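Local coordinates for protein putative carbohydrate-active enzyme (Uncultured organism, PDB 5WH8) that probably hydrolyses O-glycosidic bonds, as the glycoside hydrolase family 5 cellulase domain of a longer, multi-modular protein, at residues Leu39-Lys44 / Thr69-Gly74; Pro43-Glu48 / Phe273-Glu278; Asn59-Arg64 / Gln309-Glu314; Ala88-Met93 / Asp130-Lys135. One frame throughout, in Å; residues are numbered along the deposited sequence. Where two conformers were deposited one is given.

How the interactions relate
All four contacts sit around one eight-stranded parallel (β/α)8 barrel. Interactions 1 and 2 share Pro43 and Lys44, lie about 11 Å apart between centres, and tie the loop after strand 32-36 to those after strands 62-68 and 268-273, at the barrel end where (β/α)8 enzymes carry their active sites. Since 268-273 is the last strand and 32-36 the first, interaction 2 spans the closing seam. Interaction 3, its centre about 27 Å from that of interaction 1, joins the start of strand 62-68 to the C-terminal tail. Interaction 4 pairs the outer helices 83-100 and 122-135; Tyr89 and Met93 in it pack against Tyr46 of interaction 2, connecting shell and loops.

Interaction 1: Leu39-Lys44 / Thr69-Gly74; sequences LAWFPK and THEWGG
Trp41 reaches out of the loop after strand 32-36 and sets its indole against the turn Glu71-Gly74. From CB the torsion chi1 of -59° puts CG beside its own backbone N, anti to the carbonyl carbon. CD1 then meets the rim of the second tryptophan at Trp72 CE3, 3.8 Å away; the two indoles slide past one another in opposite directions, edge to edge and unstacked. Next along the edge, Trp41 NE1 donates to Trp72 O at 2.9 Å. This bond is somewhat bent, with an N-H...O angle of 145° and the oxygen 22° out of the indole plane. Also at the edge, Trp41 CZ2 rests 3.9 Å from Glu71 CB. The glutamate chain crosses at about a right angle, and Glu71 OE1 approaches Trp41 CH2 obliquely, at 3.8 Å, while Glu71 OE2 is bonded to Asn112. Next to Trp41 in the chain, Ala40 CB touches Gly73 O at 3.7 Å, and the turn itself is a type II turn closed by Gly74 N to Glu71 O. A pentaethylene glycol, probably from the crystallisation liquor, has its nearest atom about 3 Å from the Trp41 side chain, consistent with a groove at this barrel end. One directional bond from the indole N-H to a main-chain carbonyl thus favours this rotation of Trp41, together with the longer packing contacts around it.

Interaction 2: Pro43-Glu48 / Phe273-Glu278; sequences PKCYTE and FADKPE. With EDO (1,2-ethanediol), chain M.
The hydroxyl of Tyr46 serves two backbones at once: Tyr46 OH donates to Phe273 O at 2.7 Å and is also bonded to the amide of His37, whose imidazole in turn holds Glu278 OE2. The C=O...O angle at Phe273 is 151°. The same carbonyl is brushed by the ring edge, Tyr46 CE1 standing 3.2 Å from Phe273 O. A chi1 of -48° sets Tyr46 CG beside its own backbone N, and Cys45 CB covers one face of the ring near its rim. Phe273 slides past the tyrosine in the opposite direction, with Phe273 CD2 4.0 Å from Tyr46 CE1. It turns its edge to the other loop, and Phe273 CE2 points in plane at Cys45 O, a packing contact of 3.4 Å. The thiol packs on the other loop: Cys45 SG lies 4.0 Å from Ala274 CA and near Asp275 OD1, while Asp275 OD2 is bonded to Ser288. The buried amide N of Asp275 has no partner in the model. Farther along, Glu278 OE1 takes a bond of 2.8 Å from O2 of a 1,2-ethanediol, probably a crystallisation molecule. Joining the first and last strands' loops, the contact relies on one phenol as both donor and acceptor, which bridges the carbonyl of Phe273 and the amide of His37.

Interaction 3: Asn59-Arg64 / Gln309-Glu314; sequences NIDIFR and QPKSYE
Asp61, at the entrance to strand 62-68, is gripped by two side chains of the C-terminal tail, Lys311 and Tyr313, both of which meet it tip to tip. The tight part centres on a single oxygen. Lys311 NZ forms a salt bridge with Asp61 OD1 at 2.8 Å, on the syn side and 35° out of the carboxylate plane. From the opposite face Tyr313 OH donates to Asp61 OD1, also at 2.8 Å and 48° out of that plane. Lys311 CB lies 3.8 Å above the centre of the Tyr313 ring, so one donor's stem braces the other's ring. The backbones stay well apart, with Asp61 CA and Lys311 CA 8.8 Å from each other. The looser side is bridged by a water, which donates to Asp61 OD2 at 2.9 Å and accepts from Ser312 N. The amide of Arg32 in the neighbouring strand also satisfies Asp61 OD2, and Lys311 probably balances the charge of this buried carboxylate. Here the tail after helix 298-307 is fastened across the N-terminal end of a (β/α)8 barrel, and the Cys25-Cys316 disulfide pins the tail just beyond.

Interaction 4: Ala88-Met93 / Asp130-Lys135; sequences AYIDNM and DYMSAK
Segments 88-93 and 130-135 of helices 83-100 and 122-135, carrying Asp91 and Tyr131, run in the same general direction, 34° apart, with their axes 11.6 Å from each other at closest approach. Side chains from both helices span that spacing, the longer reach coming from Tyr131, Met132 and Lys135. Tyr131 has CG anti to its backbone N (chi1 175°) and extends toward the other helix, where Tyr131 OH donates to the syn lone pair of Asp91 OD2 at 2.6 Å. Ring and carboxylate meet tip to tip and are nearly coplanar, their planes 29° apart, and Asp91 OD2 lies at the ring's edge. The second oxygen, Asp91 OD1, accepts from His136, just past the end of helix 122-135, and lies 3.7 Å from Met132 SD. On the barrel side of the aspartate, Met132 bends at chi2 to place SD, and the methyl beyond it rests on Ile90. Met132 CE is 3.7 Å from Ile90 CG2, the two chains crossing at about a right angle, and Ile90 in turn packs on Ile67 of strand 62-68. On the outer side Lys135 CB covers part of one face of Tyr131, 3.8 Å above the ring plane. Its chain then passes Asp91, with Lys135 CE 3.7 Å from Asp91 OD2, and its amine remains 4.1 Å (Lys135 NZ to Asp91 OD2) from that oxygen, too far for a salt bridge. A buried carboxylate thus links two neighbouring barrel helices with one phenol and one imidazole as its donors, while the nearby lysine would probably favour the negative charge.

Interaction 1: Leu39-Lys44 / Thr69-Gly74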
# COMPACT_ATOMS: atom_id res chain seq x y z
N LEU A 39 8.19 5.00 9.18
CA LEU A 39 7.46 5.67 10.27
C LEU A 39 8.39 6.18 11.38
O LEU A 39 8.18 7.28 11.90
CB LEU A 39 6.39 4.73 10.86
CG LEU A 39 5.33 4.28 9.85
CD1 LEU A 39 4.50 3.13 10.38
CD2 LEU A 39 4.41 5.45 9.41
N ALA A 40 9.42 5.41 11.73
CA ALA A 40 10.36 5.81 12.77
C ALA A 40 11.25 6.97 12.32
O ALA A 40 11.91 7.65 13.14
CB ALA A 40 11.22 4.62 13.18
N TRP A 41 11.26 7.23 11.02
CA TRP A 41 12.14 8.25 10.47
C TRP A 41 11.47 9.61 10.26
O TRP A 41 12.13 10.65 10.32
CB TRP A 41 12.71 7.75 9.14
CG TRP A 41 13.48 6.47 9.24
CD1 TRP A 41 14.07 5.95 10.37
CD2 TRP A 41 13.76 5.55 8.19
NE1 TRP A 41 14.69 4.77 10.07
CE2 TRP A 41 14.50 4.49 8.74
CE3 TRP A 41 13.42 5.51 6.83
CZ2 TRP A 41 14.94 3.42 7.98
CZ3 TRP A 41 13.85 4.43 6.08
CH2 TRP A 41 14.61 3.40 6.65
N PHE A 42 10.15 9.61 9.99
CA PHE A 42 9.39 10.84 9.74
C PHE A 42 8.10 10.91 10.55
O PHE A 42 7.04 11.26 10.03
CB PHE A 42 9.07 10.96 8.24
CG PHE A 42 10.29 11.01 7.39
CD1 PHE A 42 10.95 12.21 7.19
CD2 PHE A 42 10.83 9.86 6.86
CE1 PHE A 42 12.10 12.25 6.45
CE2 PHE A 42 11.98 9.90 6.13
CZ PHE A 42 12.63 11.09 5.93
N PRO A 43 8.18 10.63 11.87
CA PRO A 43 6.92 10.60 12.62
C PRO A 43 6.13 11.92 12.63
O PRO A 43 4.93 11.86 12.76
CB PRO A 43 7.36 10.23 14.04
CG PRO A 43 8.79 10.66 14.11
CD PRO A 43 9.35 10.42 12.74
N LYS A 44 6.79 13.07 12.49
CA LYS A 44 6.06 14.33 12.47
C LYS A 44 5.16 14.47 11.23
O LYS A 44 4.24 15.29 11.21
CB LYS A 44 7.04 15.51 12.53
CG LYS A 44 7.67 15.69 13.88
CD LYS A 44 8.57 16.93 13.92
CE LYS A 44 7.77 18.22 14.01
NZ LYS A 44 8.67 19.39 14.23
N THR A 69 10.73 -3.47 8.84
CA THR A 69 11.04 -4.52 9.79
C THR A 69 12.46 -4.33 10.30
O THR A 69 12.75 -4.58 11.48
CB THR A 69 10.86 -5.92 9.18
OG1 THR A 69 11.81 -6.12 8.12
CG2 THR A 69 9.46 -6.11 8.64
N HIS A 70 13.33 -3.83 9.42
CA HIS A 70 14.76 -3.66 9.69
C HIS A 70 15.25 -2.25 9.36
O HIS A 70 14.45 -1.36 9.05
CB HIS A 70 15.53 -4.70 8.89
CG HIS A 70 15.33 -6.09 9.40
ND1 HIS A 70 14.14 -6.77 9.26
CD2 HIS A 70 16.16 -6.92 10.08
CE1 HIS A 70 14.25 -7.96 9.83
NE2 HIS A 70 15.46 -8.08 10.32
N GLU A 71 16.57 -2.06 9.44
CA GLU A 71 17.23 -0.74 9.46
C GLU A 71 16.88 -0.01 10.74
O GLU A 71 16.05 -0.48 11.55
CB GLU A 71 16.87 0.09 8.23
CG GLU A 71 17.16 -0.67 6.93
CD GLU A 71 16.92 0.13 5.66
OE1 GLU A 71 17.49 1.24 5.52
OE2 GLU A 71 16.17 -0.36 4.79
N TRP A 72 17.52 1.14 10.96
CA TRP A 72 17.41 1.78 12.26
C TRP A 72 15.94 2.00 12.62
O TRP A 72 15.18 2.55 11.83
CB TRP A 72 18.14 3.13 12.32
CG TRP A 72 18.02 3.67 13.72
CD1 TRP A 72 18.84 3.39 14.79
CD2 TRP A 72 16.98 4.51 14.23
NE1 TRP A 72 18.36 4.01 15.92
CE2 TRP A 72 17.23 4.71 15.61
CE3 TRP A 72 15.85 5.11 13.66
CZ2 TRP A 72 16.40 5.48 16.41
CZ3 TRP A 72 15.02 5.88 14.46
CH2 TRP A 72 15.29 6.06 15.83
N GLY A 73 15.55 1.57 13.82
CA GLY A 73 14.21 1.80 14.31
C GLY A 73 13.14 0.88 13.76
O GLY A 73 11.95 1.07 14.03
N GLY A 74 13.56 -0.11 12.98
CA GLY A 74 12.63 -1.06 12.39
C GLY A 74 11.88 -1.84 13.45
O GLY A 74 12.32 -1.89 14.60

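Interaction 2: Pro43-Glu48 / Phe273-Glu278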
# COMPACT_ATOMS: atom_id res chain seq x y z
N PRO A 43 8.18 10.63 11.87
CA PRO A 43 6.92 10.60 12.62
C PRO A 43 6.13 11.92 12.63
O PRO A 43 4.93 11.86 12.76
CB PRO A 43 7.36 10.23 14.04
CG PRO A 43 8.79 10.66 14.11
CD PRO A 43 9.35 10.42 12.74
N LYS A 44 6.79 13.07 12.49
CA LYS A 44 6.06 14.33 12.47
C LYS A 44 5.16 14.47 11.23
O LYS A 44 4.24 15.29 11.21
CB LYS A 44 7.04 15.51 12.53
CG LYS A 44 7.67 15.69 13.88
CD LYS A 44 8.57 16.93 13.92
CE LYS A 44 7.77 18.22 14.01
NZ LYS A 44 8.67 19.39 14.23
N CYS A 45 5.43 13.66 10.20
CA CYS A 45 4.64 13.69 8.99
C CYS A 45 3.32 12.89 9.07
O CYS A 45 2.52 12.98 8.14
CB CYS A 45 5.45 13.16 7.79
SG CYS A 45 6.79 14.25 7.21
N TYR A 46 3.10 12.10 10.13
CA TYR A 46 1.97 11.15 10.16
C TYR A 46 1.13 11.44 11.41
O TYR A 46 1.33 10.85 12.48
CB TYR A 46 2.48 9.70 10.11
CG TYR A 46 3.49 9.55 8.99
CD1 TYR A 46 3.18 9.95 7.69
CD2 TYR A 46 4.80 9.13 9.26
CE1 TYR A 46 4.14 9.89 6.68
CE2 TYR A 46 5.75 9.06 8.24
CZ TYR A 46 5.42 9.45 6.97
OH TYR A 46 6.38 9.42 5.99
N THR A 47 0.20 12.37 11.24
CA THR A 47 -0.64 12.86 12.33
C THR A 47 -2.09 13.04 11.88
O THR A 47 -2.41 12.95 10.68
CB THR A 47 -0.15 14.22 12.86
OG1 THR A 47 -0.31 15.20 11.83
CG2 THR A 47 1.29 14.17 13.27
N GLU A 48 -2.97 13.34 12.83
CA GLU A 48 -4.33 13.60 12.43
C GLU A 48 -4.37 14.79 11.48
O GLU A 48 -5.07 14.76 10.47
CB GLU A 48 -5.23 13.85 13.65
CG GLU A 48 -6.69 13.98 13.22
CD GLU A 48 -7.69 13.94 14.36
OE1 GLU A 48 -7.30 13.62 15.50
OE2 GLU A 48 -8.88 14.21 14.09
N PHE A 273 4.98 10.21 1.05
CA PHE A 273 4.58 11.41 1.80
C PHE A 273 5.56 11.64 2.93
O PHE A 273 5.43 11.07 4.03
CB PHE A 273 3.17 11.25 2.36
CG PHE A 273 2.61 12.53 2.95
CD1 PHE A 273 2.21 13.57 2.14
CD2 PHE A 273 2.50 12.67 4.32
CE1 PHE A 273 1.68 14.75 2.70
CE2 PHE A 273 1.97 13.82 4.88
CZ PHE A 273 1.56 14.86 4.07
N ALA A 274 6.57 12.47 2.65
CA ALA A 274 7.67 12.75 3.56
C ALA A 274 8.36 14.00 3.01
O ALA A 274 8.15 14.34 1.84
CB ALA A 274 8.63 11.58 3.63
N ASP A 275 9.15 14.67 3.84
CA ASP A 275 9.88 15.87 3.40
C ASP A 275 11.40 15.66 3.38
O ASP A 275 12.15 16.62 3.50
CB ASP A 275 9.52 17.07 4.29
CG ASP A 275 9.90 16.89 5.74
OD1 ASP A 275 10.23 15.76 6.17
OD2 ASP A 275 9.85 17.90 6.48
N LYS A 276 11.83 14.42 3.21
CA LYS A 276 13.24 14.10 2.95
C LYS A 276 13.72 14.80 1.67
O LYS A 276 12.97 14.88 0.69
CB LYS A 276 13.40 12.57 2.81
CG LYS A 276 14.84 12.07 2.75
CD LYS A 276 14.89 10.57 2.87
CE LYS A 276 16.32 10.03 2.81
NZ LYS A 276 17.22 10.82 3.71
N PRO A 277 14.97 15.31 1.66
CA PRO A 277 15.42 16.02 0.46
C PRO A 277 15.88 15.07 -0.65
O PRO A 277 17.05 15.04 -1.05
CB PRO A 277 16.57 16.92 0.98
CG PRO A 277 17.05 16.26 2.18
CD PRO A 277 15.91 15.46 2.78
N GLU A 278 14.93 14.28 -1.15
CA GLU A 278 15.15 13.42 -2.32
C GLU A 278 13.95 13.63 -3.25
O GLU A 278 12.84 13.93 -2.78
CB GLU A 278 15.30 11.94 -1.94
CG GLU A 278 14.08 11.36 -1.20
CD GLU A 278 14.32 9.97 -0.61
OE1 GLU A 278 15.49 9.52 -0.57
OE2 GLU A 278 13.34 9.34 -0.18
C1 EDO M . 13.95 5.79 -0.25
O1 EDO M . 13.30 6.98 -0.74
C2 EDO M . 15.34 6.05 0.36
O2 EDO M . 15.40 7.26 1.13

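Interaction 3: Asn59-Arg64 / Gln309-Glu314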
# COMPACT_ATOMS: atom_id res chain seq x y z
N ASN A 59 -7.15 14.77 -1.83
CA ASN A 59 -8.20 13.87 -2.33
C ASN A 59 -7.76 12.40 -2.38
O ASN A 59 -8.19 11.66 -3.27
CB ASN A 59 -8.67 14.33 -3.72
CG ASN A 59 -9.01 15.80 -3.76
OD1 ASN A 59 -8.35 16.60 -4.44
ND2 ASN A 59 -10.03 16.18 -3.01
N ILE A 60 -6.94 11.95 -1.43
CA ILE A 60 -6.52 10.55 -1.47
C ILE A 60 -7.66 9.62 -1.07
O ILE A 60 -8.56 10.02 -0.33
CB ILE A 60 -5.30 10.23 -0.54
CG1 ILE A 60 -5.60 10.37 0.96
CG2 ILE A 60 -4.08 11.08 -0.95
CD1 ILE A 60 -4.51 9.77 1.86
N ASP A 61 -7.60 8.40 -1.57
CA ASP A 61 -8.58 7.35 -1.25
C ASP A 61 -8.05 6.36 -0.22
O ASP A 61 -8.83 5.60 0.37
CB ASP A 61 -8.94 6.54 -2.48
CG ASP A 61 -9.54 7.38 -3.60
OD1 ASP A 61 -10.47 8.18 -3.33
OD2 ASP A 61 -9.08 7.20 -4.75
N ILE A 62 -6.73 6.34 -0.05
CA ILE A 62 -6.03 5.28 0.67
C ILE A 62 -4.66 5.81 1.16
O ILE A 62 -4.02 6.62 0.48
CB ILE A 62 -5.87 4.03 -0.24
CG1 ILE A 62 -5.22 2.85 0.51
CG2 ILE A 62 -5.11 4.37 -1.52
CD1 ILE A 62 -5.47 1.54 -0.23
N PHE A 63 -4.24 5.37 2.35
CA PHE A 63 -2.92 5.68 2.90
C PHE A 63 -2.25 4.38 3.30
O PHE A 63 -2.88 3.50 3.86
CB PHE A 63 -3.01 6.62 4.13
CG PHE A 63 -1.69 7.24 4.51
CD1 PHE A 63 -1.10 8.21 3.72
CD2 PHE A 63 -1.01 6.80 5.63
CE1 PHE A 63 0.14 8.73 4.03
CE2 PHE A 63 0.23 7.33 5.95
CZ PHE A 63 0.80 8.30 5.17
N ARG A 64 -0.95 4.28 3.04
CA ARG A 64 -0.18 3.07 3.35
C ARG A 64 0.83 3.35 4.47
O ARG A 64 1.61 4.29 4.39
CB ARG A 64 0.51 2.58 2.08
CG ARG A 64 1.49 1.43 2.25
CD ARG A 64 2.04 1.13 0.89
NE ARG A 64 2.88 -0.05 0.69
CZ ARG A 64 4.17 -0.03 0.37
NH1 ARG A 64 4.89 1.09 0.36
NH2 ARG A 64 4.77 -1.17 0.08
N GLN A 309 -8.12 14.19 -10.18
CA GLN A 309 -9.03 13.76 -11.25
C GLN A 309 -10.31 13.17 -10.65
O GLN A 309 -10.35 12.81 -9.47
CB GLN A 309 -8.35 12.73 -12.15
CG GLN A 309 -7.07 13.21 -12.82
CD GLN A 309 -7.20 14.55 -13.52
OE1 GLN A 309 -8.10 14.77 -14.33
NE2 GLN A 309 -6.29 15.46 -13.22
N PRO A 310 -11.38 13.09 -11.45
CA PRO A 310 -12.60 12.45 -10.97
C PRO A 310 -12.34 11.06 -10.38
O PRO A 310 -11.49 10.32 -10.89
CB PRO A 310 -13.47 12.35 -12.22
CG PRO A 310 -13.00 13.48 -13.07
CD PRO A 310 -11.53 13.62 -12.82
N LYS A 311 -13.05 10.72 -9.32
CA LYS A 311 -12.92 9.41 -8.68
C LYS A 311 -13.13 8.29 -9.67
O LYS A 311 -14.04 8.33 -10.52
CB LYS A 311 -13.91 9.26 -7.53
CG LYS A 311 -13.74 10.21 -6.37
CD LYS A 311 -12.35 10.10 -5.72
CE LYS A 311 -12.28 10.88 -4.43
NZ LYS A 311 -10.91 10.89 -3.85
N SER A 312 -12.31 7.26 -9.53
CA SER A 312 -12.35 6.08 -10.38
C SER A 312 -13.19 4.97 -9.70
O SER A 312 -12.79 3.80 -9.59
CB SER A 312 -10.95 5.60 -10.69
OG SER A 312 -10.94 4.73 -11.79
N TYR A 313 -14.36 5.38 -9.25
CA TYR A 313 -15.37 4.48 -8.72
C TYR A 313 -16.70 5.19 -8.75
O TYR A 313 -16.77 6.41 -8.90
CB TYR A 313 -15.02 4.01 -7.30
CG TYR A 313 -14.58 5.07 -6.30
CD1 TYR A 313 -15.50 5.87 -5.63
CD2 TYR A 313 -13.24 5.23 -6.01
CE1 TYR A 313 -15.09 6.81 -4.68
CE2 TYR A 313 -12.82 6.17 -5.09
CZ TYR A 313 -13.73 6.95 -4.42
OH TYR A 313 -13.30 7.89 -3.48
N GLU A 314 -17.76 4.40 -8.61
CA GLU A 314 -19.12 4.92 -8.52
C GLU A 314 -19.70 4.50 -7.17
O GLU A 314 -19.58 3.35 -6.76
CB GLU A 314 -19.97 4.38 -9.68
CG GLU A 314 -21.43 4.79 -9.65
CD GLU A 314 -22.23 4.13 -10.75
OE1 GLU A 314 -23.12 3.31 -10.44
OE2 GLU A 314 -21.96 4.42 -11.94
O HOH W 1 -10.19 6.85 -7.41

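Interaction 4: Ala88-Met93 / Asp130-Lys135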
# COMPACT_ATOMS: atom_id res chain seq x y z
N ALA A 88 0.64 -0.27 18.95
CA ALA A 88 -0.32 0.72 19.42
C ALA A 88 -0.29 1.98 18.55
O ALA A 88 -1.34 2.58 18.26
CB ALA A 88 -0.04 1.06 20.89
N TYR A 89 0.90 2.36 18.12
CA TYR A 89 1.08 3.48 17.20
C TYR A 89 0.39 3.24 15.86
O TYR A 89 -0.26 4.14 15.30
CB TYR A 89 2.58 3.72 17.01
CG TYR A 89 2.95 4.72 15.95
CD1 TYR A 89 2.98 6.08 16.23
CD2 TYR A 89 3.30 4.32 14.66
CE1 TYR A 89 3.33 7.00 15.28
CE2 TYR A 89 3.63 5.24 13.70
CZ TYR A 89 3.66 6.57 14.02
OH TYR A 89 4.01 7.50 13.07
N ILE A 90 0.57 2.03 15.33
CA ILE A 90 -0.06 1.63 14.08
C ILE A 90 -1.58 1.69 14.23
O ILE A 90 -2.29 2.22 13.35
CB ILE A 90 0.41 0.21 13.67
CG1 ILE A 90 1.90 0.24 13.30
CG2 ILE A 90 -0.41 -0.34 12.51
CD1 ILE A 90 2.59 -1.14 13.27
N ASP A 91 -2.08 1.16 15.35
CA ASP A 91 -3.52 1.18 15.61
C ASP A 91 -4.07 2.61 15.61
O ASP A 91 -5.17 2.85 15.10
CB ASP A 91 -3.85 0.57 16.97
CG ASP A 91 -3.65 -0.95 17.05
OD1 ASP A 91 -3.59 -1.65 16.02
OD2 ASP A 91 -3.60 -1.44 18.21
N ASN A 92 -3.32 3.54 16.20
CA ASN A 92 -3.73 4.94 16.20
C ASN A 92 -3.88 5.48 14.78
O ASN A 92 -4.84 6.18 14.46
CB ASN A 92 -2.73 5.82 16.97
CG ASN A 92 -2.74 5.57 18.48
OD1 ASN A 92 -3.63 4.92 19.03
ND2 ASN A 92 -1.74 6.12 19.16
N MET A 93 -2.92 5.17 13.91
CA MET A 93 -2.97 5.62 12.52
C MET A 93 -4.16 4.98 11.78
O MET A 93 -4.83 5.64 10.99
CB MET A 93 -1.68 5.28 11.78
CG MET A 93 -0.44 5.95 12.33
SD MET A 93 -0.58 7.74 12.47
CE MET A 93 -1.07 8.20 10.82
N ASP A 130 -1.05 -11.93 13.81
CA ASP A 130 -2.06 -12.46 14.74
C ASP A 130 -2.74 -11.30 15.47
O ASP A 130 -3.97 -11.19 15.49
CB ASP A 130 -1.39 -13.42 15.74
CG ASP A 130 -2.37 -14.34 16.48
OD1 ASP A 130 -3.54 -14.49 16.12
OD2 ASP A 130 -1.93 -14.96 17.47
N TYR A 131 -1.93 -10.41 16.04
CA TYR A 131 -2.46 -9.24 16.72
C TYR A 131 -3.27 -8.34 15.78
O TYR A 131 -4.40 -7.97 16.10
CB TYR A 131 -1.35 -8.41 17.37
CG TYR A 131 -1.93 -7.15 17.95
CD1 TYR A 131 -2.60 -7.17 19.16
CD2 TYR A 131 -1.90 -5.95 17.24
CE1 TYR A 131 -3.19 -6.03 19.69
CE2 TYR A 131 -2.49 -4.80 17.75
CZ TYR A 131 -3.13 -4.85 18.98
OH TYR A 131 -3.72 -3.73 19.53
N MET A 132 -2.71 -7.97 14.63
CA MET A 132 -3.38 -6.98 13.79
C MET A 132 -4.72 -7.46 13.24
O MET A 132 -5.69 -6.70 13.15
CB MET A 132 -2.47 -6.52 12.64
CG MET A 132 -1.34 -5.59 13.10
SD MET A 132 -1.99 -4.00 13.72
CE MET A 132 -0.60 -3.39 14.64
N SER A 133 -4.78 -8.74 12.87
CA SER A 133 -6.00 -9.29 12.32
C SER A 133 -7.08 -9.46 13.39
O SER A 133 -8.25 -9.23 13.11
CB SER A 133 -5.73 -10.63 11.59
OG SER A 133 -5.10 -11.60 12.42
N ALA A 134 -6.68 -9.81 14.61
CA ALA A 134 -7.64 -9.85 15.72
C ALA A 134 -8.14 -8.43 16.07
O ALA A 134 -9.32 -8.21 16.26
CB ALA A 134 -7.02 -10.51 16.94
N LYS A 135 -7.23 -7.48 16.14
CA LYS A 135 -7.57 -6.11 16.53
C LYS A 135 -8.45 -5.42 15.50
O LYS A 135 -9.36 -4.67 15.86
CB LYS A 135 -6.30 -5.30 16.77
CG LYS A 135 -6.50 -3.85 17.22
CD LYS A 135 -7.12 -3.78 18.62
CE LYS A 135 -6.98 -2.38 19.22
NZ LYS A 135 -7.68 -1.36 18.40